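Local coordinates for uncharacterized protein (Leishmania infantum, PDB 4TYZ), which is of unknown function, but carries in this C-terminal part a GRAM domain of the PH clan and may bind or transfer sterols, at residues C24-G29 with L44-T49; G4-R7 with D12-G15; I65-S70 with L94-A99. All blocks are in the same frame, centred on the assembly; numbering follows the deposited sequence. Where two conformers were deposited one is given.

Contact 1 of 3, residues C24-G29 with L44-T49; sequences CAWVEG and LCFQST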
# COMPACT_ATOMS: atom_id res chain seq x y z
N CYS A 24 4.09 -6.09 -3.20
CA CYS A 24 4.60 -6.01 -1.84
C CYS A 24 3.81 -6.97 -0.97
O CYS A 24 2.95 -7.70 -1.46
CB CYS A 24 4.51 -4.58 -1.27
SG CYS A 24 2.80 -3.97 -1.12
N ALA A 25 4.11 -6.99 0.32
CA ALA A 25 3.37 -7.83 1.23
C ALA A 25 2.92 -7.00 2.40
O ALA A 25 3.61 -6.08 2.84
CB ALA A 25 4.21 -9.01 1.69
N TRP A 26 1.75 -7.33 2.90
CA TRP A 26 1.21 -6.71 4.10
C TRP A 26 1.60 -7.60 5.27
O TRP A 26 1.36 -8.82 5.24
CB TRP A 26 -0.30 -6.57 3.94
CG TRP A 26 -1.03 -5.90 5.05
CD1 TRP A 26 -0.50 -5.18 6.08
CD2 TRP A 26 -2.44 -5.89 5.23
NE1 TRP A 26 -1.51 -4.72 6.90
CE2 TRP A 26 -2.71 -5.15 6.40
CE3 TRP A 26 -3.51 -6.44 4.52
CZ2 TRP A 26 -4.01 -4.93 6.87
CZ3 TRP A 26 -4.80 -6.23 4.99
CH2 TRP A 26 -5.03 -5.47 6.15
N VAL A 27 2.23 -7.03 6.29
CA VAL A 27 2.61 -7.83 7.44
C VAL A 27 1.91 -7.28 8.66
O VAL A 27 1.89 -6.07 8.90
CB VAL A 27 4.15 -7.85 7.65
CG1 VAL A 27 4.49 -8.51 8.98
CG2 VAL A 27 4.81 -8.61 6.53
N GLU A 28 1.32 -8.19 9.43
CA GLU A 28 0.70 -7.82 10.69
C GLU A 28 1.07 -8.87 11.71
O GLU A 28 0.61 -10.01 11.63
CB GLU A 28 -0.82 -7.70 10.56
CG GLU A 28 -1.50 -7.26 11.84
CD GLU A 28 -3.01 -7.30 11.73
OE1 GLU A 28 -3.58 -6.32 11.20
OE2 GLU A 28 -3.60 -8.31 12.15
N GLY A 29 1.93 -8.48 12.64
CA GLY A 29 2.53 -9.43 13.56
C GLY A 29 3.24 -10.54 12.79
O GLY A 29 4.13 -10.27 11.99
N LEU A 44 -5.02 4.90 -0.79
CA LEU A 44 -3.95 3.92 -0.73
C LEU A 44 -4.60 2.59 -0.41
O LEU A 44 -5.23 2.45 0.63
CB LEU A 44 -2.93 4.30 0.33
CG LEU A 44 -1.85 3.24 0.45
CD1 LEU A 44 -1.15 3.10 -0.87
CD2 LEU A 44 -0.88 3.58 1.58
N CYS A 45 -4.46 1.62 -1.31
CA CYS A 45 -5.16 0.34 -1.14
C CYS A 45 -4.21 -0.84 -1.25
O CYS A 45 -3.19 -0.76 -1.92
CB CYS A 45 -6.26 0.16 -2.18
SG CYS A 45 -7.36 1.58 -2.31
N PHE A 46 -4.59 -1.93 -0.62
CA PHE A 46 -3.85 -3.18 -0.74
C PHE A 46 -4.82 -4.33 -0.88
O PHE A 46 -5.80 -4.39 -0.15
CB PHE A 46 -2.94 -3.41 0.48
CG PHE A 46 -2.21 -4.72 0.44
CD1 PHE A 46 -0.96 -4.81 -0.14
CD2 PHE A 46 -2.80 -5.87 0.96
CE1 PHE A 46 -0.29 -6.03 -0.19
CE2 PHE A 46 -2.14 -7.09 0.91
CZ PHE A 46 -0.88 -7.18 0.35
N GLN A 47 -4.54 -5.24 -1.81
CA GLN A 47 -5.28 -6.50 -1.92
C GLN A 47 -4.32 -7.68 -1.92
O GLN A 47 -3.37 -7.70 -2.70
CB GLN A 47 -6.15 -6.53 -3.19
CG GLN A 47 -6.83 -7.88 -3.46
CD GLN A 47 -7.79 -8.28 -2.37
OE1 GLN A 47 -8.73 -7.55 -2.05
NE2 GLN A 47 -7.58 -9.46 -1.79
N SER A 48 -4.57 -8.67 -1.07
CA SER A 48 -3.81 -9.91 -1.07
C SER A 48 -4.04 -10.68 -2.36
O SER A 48 -5.16 -10.76 -2.86
CB SER A 48 -4.20 -10.78 0.13
OG SER A 48 -3.98 -10.11 1.35
N THR A 49 -2.96 -11.24 -2.89
CA THR A 49 -3.03 -12.01 -4.13
C THR A 49 -3.86 -13.27 -3.97
O THR A 49 -4.68 -13.61 -4.83
CB THR A 49 -1.62 -12.42 -4.59
OG1 THR A 49 -0.85 -11.24 -4.82
CG2 THR A 49 -1.69 -13.25 -5.87
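Strand 24-28 and strand 44-48 run at right angles (90°), their axes 8.0 Å apart at closest approach, and face each other across the interior of a strongly bent antiparallel sheet of the PH-like GRAM fold. In that sheet strand 31-39 lies between them, so the two meet through side chains alone. Phe46 carries the contact. Its ring reaches strand 24-28 because chi1 (176°) sets CG opposite the backbone N, and meets three consecutive residues. Trp26 covers one face: its CB sits over the ring in a CH-pi contact, 3.8 Å from the centroid of the Phe46 ring. The indole turns an edge to that same ring, in an edge-to-face pair with planes 69° apart, and Trp26 CE3 comes within 3.7 Å of Phe46 CD2. Phe55 adds a further edge-to-face partner for the indole, while Leu37 and Phe93 pack on Cys24. On the other side of its strand, Gln47 donates from NE2 to Ser48 O at 2.9 Å, nearly straight, on a carbonyl lone pair; Gln47 OE1 is hydrogen-bonded to Ser9 OG. At the rim of the Phe46 ring, Cys24 makes a sulfur-aromatic contact, its SG 3.8 Å from Phe46 CE1.

Contact 2 of 3, residues G4-R7 with D12-G15; sequences GVFR and DLAG. With EDO (1,2-ethanediol), chain C.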
# COMPACT_ATOMS: atom_id res chain seq x y z
N GLY A 4 -8.05 -5.29 -13.02
CA GLY A 4 -9.18 -6.15 -12.70
C GLY A 4 -9.21 -6.51 -11.23
O GLY A 4 -10.27 -6.56 -10.61
N VAL A 5 -8.04 -6.76 -10.65
CA VAL A 5 -7.99 -7.05 -9.22
C VAL A 5 -8.52 -5.85 -8.44
O VAL A 5 -9.34 -6.00 -7.53
CB VAL A 5 -6.57 -7.39 -8.75
CG1 VAL A 5 -6.56 -7.64 -7.24
CG2 VAL A 5 -6.05 -8.61 -9.49
N PHE A 6 -8.08 -4.65 -8.83
CA PHE A 6 -8.53 -3.45 -8.15
C PHE A 6 -10.04 -3.26 -8.27
O PHE A 6 -10.71 -2.95 -7.28
CB PHE A 6 -7.82 -2.21 -8.70
CG PHE A 6 -8.17 -0.96 -7.96
CD1 PHE A 6 -7.66 -0.74 -6.69
CD2 PHE A 6 -9.01 -0.01 -8.50
CE1 PHE A 6 -7.99 0.41 -5.97
CE2 PHE A 6 -9.33 1.15 -7.80
CZ PHE A 6 -8.82 1.36 -6.52
N ARG A 7 -10.57 -3.44 -9.48
CA ARG A 7 -11.98 -3.17 -9.71
C ARG A 7 -12.88 -4.20 -9.04
O ARG A 7 -14.00 -3.88 -8.66
CB ARG A 7 -12.27 -3.11 -11.21
CG ARG A 7 -11.49 -2.02 -11.93
CD ARG A 7 -11.78 -0.65 -11.33
NE ARG A 7 -10.97 0.38 -11.98
CZ ARG A 7 -10.79 1.61 -11.49
NH1 ARG A 7 -11.35 1.97 -10.34
NH2 ARG A 7 -10.04 2.47 -12.16
N ASP A 12 -16.27 0.45 -4.34
CA ASP A 12 -16.59 1.80 -3.88
C ASP A 12 -15.67 2.82 -4.53
O ASP A 12 -15.98 4.02 -4.56
CB ASP A 12 -16.49 1.89 -2.35
CG ASP A 12 -15.17 1.34 -1.81
OD1 ASP A 12 -14.76 0.25 -2.26
OD2 ASP A 12 -14.57 1.98 -0.92
N LEU A 13 -14.54 2.36 -5.07
CA LEU A 13 -13.56 3.25 -5.69
C LEU A 13 -13.62 3.18 -7.23
O LEU A 13 -12.63 3.46 -7.91
CB LEU A 13 -12.14 2.91 -5.20
CG LEU A 13 -12.04 2.90 -3.68
CD1 LEU A 13 -10.58 2.61 -3.26
CD2 LEU A 13 -12.48 4.25 -3.10
N ALA A 14 -14.79 2.82 -7.75
CA ALA A 14 -14.97 2.63 -9.19
C ALA A 14 -14.74 3.89 -10.02
O ALA A 14 -14.51 3.81 -11.23
CB ALA A 14 -16.36 2.05 -9.48
N GLY A 15 -14.79 5.06 -9.38
CA GLY A 15 -14.49 6.30 -10.07
C GLY A 15 -13.05 6.75 -9.96
O GLY A 15 -12.65 7.75 -10.56
C1 EDO C . -19.06 5.76 -4.03
O1 EDO C . -18.22 5.33 -5.12
C2 EDO C . -20.44 5.13 -4.19
O2 EDO C . -20.30 3.70 -4.09
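Phe6 and Leu13 form the apolar part of this contact, their side chains crossing at about a right angle. The far end of the ring does the touching: Phe6 CZ lies 3.9 Å from Leu13 CB and equally far from Leu13 CD1, so it rests against both the root of the leucine and one methyl branch. Beside it lies the Arg7 side chain. Its clear polar partner is Glu16, whose carbonyl oxygen accepts a hydrogen bond from Arg7 NH2, and the guanidinium faces the backbone of the loop. Arg7 NH1 approaches Leu13 O to 3.1 Å, that oxygen lying at the edge of the group and near its plane; Ala14 O is farther from the same nitrogen, at 3.8 Å.

A bend in the arginine chain (chi2 -58°) folds it back alongside its neighbour, and Phe6 CD2 lies 3.4 Å above the guanidinium plane of Arg7, toward the rim of that group. The Phe6 ring in turn meets the rings of Phe38 and Phe10. Phe6 and Leu13 both pack on Cys45, and Leu13 also on Trp43, which ties the pair to strand 43-48. Farther along the exposed loop, Asp12 O accepts a hydrogen bond from O1 of a 1,2-ethanediol at 2.7 Å, probably a molecule from the crystallisation liquor. The loop that follows the N-terminal helix 2-9 thus packs beside it, and the apolar side chains of both lie against strand 43-48 of the PH-like GRAM domain.

Contact 3 of 3, residues I65-S70 with L94-A99; sequences IIKSKS and LQRDQA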
# COMPACT_ATOMS: atom_id res chain seq x y z
N ILE A 65 4.30 8.61 6.67
CA ILE A 65 4.74 7.49 5.85
C ILE A 65 6.25 7.44 5.98
O ILE A 65 6.94 8.42 5.69
CB ILE A 65 4.34 7.65 4.37
CG1 ILE A 65 2.83 7.82 4.25
CG2 ILE A 65 4.82 6.46 3.54
CD1 ILE A 65 2.33 8.00 2.82
N ILE A 66 6.77 6.30 6.45
CA ILE A 66 8.19 6.14 6.74
C ILE A 66 8.82 5.08 5.84
O ILE A 66 8.25 4.00 5.67
CB ILE A 66 8.41 5.74 8.20
CG1 ILE A 66 7.89 6.85 9.13
CG2 ILE A 66 9.86 5.42 8.47
CD1 ILE A 66 7.95 6.48 10.60
N LYS A 67 9.97 5.40 5.25
CA LYS A 67 10.72 4.43 4.46
C LYS A 67 11.66 3.73 5.43
O LYS A 67 12.75 4.24 5.72
CB LYS A 67 11.47 5.12 3.31
CG LYS A 67 11.87 4.17 2.19
CD LYS A 67 12.97 4.71 1.31
CE LYS A 67 12.51 5.83 0.39
NZ LYS A 67 13.59 6.16 -0.62
N SER A 68 11.23 2.58 5.94
CA SER A 68 11.87 1.94 7.09
C SER A 68 13.36 1.71 6.93
O SER A 68 13.83 1.25 5.89
CB SER A 68 11.20 0.60 7.39
OG SER A 68 9.78 0.72 7.42
N LYS A 69 14.12 2.04 7.97
CA LYS A 69 15.54 1.75 7.98
C LYS A 69 15.78 0.25 7.97
O LYS A 69 15.01 -0.53 8.52
CB LYS A 69 16.20 2.37 9.21
CG LYS A 69 16.14 3.87 9.23
CD LYS A 69 16.73 4.41 10.51
CE LYS A 69 17.48 5.70 10.25
NZ LYS A 69 18.66 5.48 9.36
N SER A 70 16.87 -0.14 7.32
CA SER A 70 17.19 -1.54 7.15
C SER A 70 18.65 -1.71 6.85
O SER A 70 19.22 -0.96 6.07
CB SER A 70 16.35 -2.15 6.03
OG SER A 70 16.82 -3.44 5.70
N LEU A 94 9.48 -4.87 -4.43
CA LEU A 94 10.47 -5.01 -5.49
C LEU A 94 11.00 -3.65 -5.92
O LEU A 94 12.15 -3.51 -6.34
CB LEU A 94 9.87 -5.74 -6.69
CG LEU A 94 9.33 -7.14 -6.41
CD1 LEU A 94 8.77 -7.75 -7.68
CD2 LEU A 94 10.42 -8.02 -5.81
N GLN A 95 10.15 -2.63 -5.81
CA GLN A 95 10.50 -1.27 -6.21
C GLN A 95 10.12 -0.29 -5.11
O GLN A 95 9.26 0.56 -5.30
CB GLN A 95 9.80 -0.89 -7.52
CG GLN A 95 10.07 -1.85 -8.68
CD GLN A 95 11.50 -1.78 -9.19
OE1 GLN A 95 11.96 -2.68 -9.90
NE2 GLN A 95 12.20 -0.71 -8.85
N ARG A 96 10.77 -0.41 -3.95
CA ARG A 96 10.35 0.39 -2.80
C ARG A 96 10.52 1.89 -3.01
O ARG A 96 9.65 2.66 -2.64
CB ARG A 96 11.10 -0.01 -1.54
CG ARG A 96 10.51 0.71 -0.33
CD ARG A 96 11.19 0.36 0.95
NE ARG A 96 12.59 0.78 0.94
CZ ARG A 96 13.28 1.05 2.04
NH1 ARG A 96 12.70 0.94 3.23
NH2 ARG A 96 14.55 1.42 1.95
N ASP A 97 11.65 2.29 -3.58
CA ASP A 97 11.89 3.71 -3.81
C ASP A 97 10.81 4.29 -4.71
O ASP A 97 10.27 5.37 -4.43
CB ASP A 97 13.27 3.93 -4.42
CG ASP A 97 14.39 3.70 -3.43
OD1 ASP A 97 14.11 3.73 -2.21
OD2 ASP A 97 15.54 3.49 -3.87
N GLN A 98 10.48 3.58 -5.78
CA GLN A 98 9.45 4.03 -6.70
C GLN A 98 8.09 4.07 -6.00
O GLN A 98 7.33 5.01 -6.20
CB GLN A 98 9.37 3.13 -7.93
CG GLN A 98 10.52 3.30 -8.91
CD GLN A 98 10.42 2.31 -10.06
OE1 GLN A 98 9.45 1.55 -10.17
NE2 GLN A 98 11.43 2.30 -10.93
N ALA A 99 7.81 3.05 -5.19
CA ALA A 99 6.54 3.00 -4.46
C ALA A 99 6.44 4.18 -3.51
O ALA A 99 5.41 4.84 -3.42
CB ALA A 99 6.40 1.68 -3.68
O HOH W 1 11.95 7.12 -2.85
O HOH W 2 15.98 2.44 4.08
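Lys67 and Asp97 form a salt bridge between strand 62-67 and the first turn of helix 96-107, with Lys67 NZ 3.0 Å from Asp97 OD1. The ammonium group comes in from above the carboxylate plane, 52° out of it. Water 1 adds a second link between these residues, accepting from Lys67 NZ and donating to Asp97 O. Arg96 makes the other polar connection: its NH1 donates to Ser68 O over 2.9 Å, with an N-H...O angle of 163°. This bond lies in the guanidinium plane and uses a lone pair of the carbonyl. Arg96 NH1 also bonds to Ala77 O, and NH2 donates to water 2, which in turn donates to Ser68 O. A single carbonyl is therefore gripped both directly and through water, and the guanidinium is held against rotation from two of its nitrogens.

Lys67 also packs across the arginine. Its CG sits over the centre of one guanidinium face, 3.4 Å from Arg96 CZ, and its CD continues over the group to lie 3.7 Å from Arg96 NH2. A bend at chi3 (-73°) then takes the chain off the arginine and carries NZ to Asp97; the two cationic ends, Lys67 NZ and Arg96 NH2, stay 5.5 Å apart. On the strand side, Ser68 OG bonds to Glu79, and the Ser68 backbone pairs with that of Ala77. Arg96 also touches Ile78 and Asn76, while Lys67 reaches Tyr100 farther along the helix. This surface contact joins the outermost strand 62-67 to the start of the C-terminal helix, an element characteristic of PH-like folds such as the GRAM domain.

In the fold
Contact 1 is the buried one, contact 2 is partly buried, and contact 3 lies at the surface. Their chemistry follows: aromatic rings and a sulfur in the first, apolar packing beside an arginine in the second, and charges, carbonyls and water in the third. Contacts 1 and 2 touch, since Cys45 SG of strand 43-48 packs 3.5 Å from Leu13 CD1 of the loop; that strand thus serves the interior through Phe46 and the N-terminal helix through Cys45. Contacts 1 and 3 reach the same sheet without touching, their nearest atoms about 6 Å apart. Contacts 2 and 3 lie on opposite sides of the chain's centre, contact 2 involving the N-terminal helix and contact 3 the start of the C-terminal one.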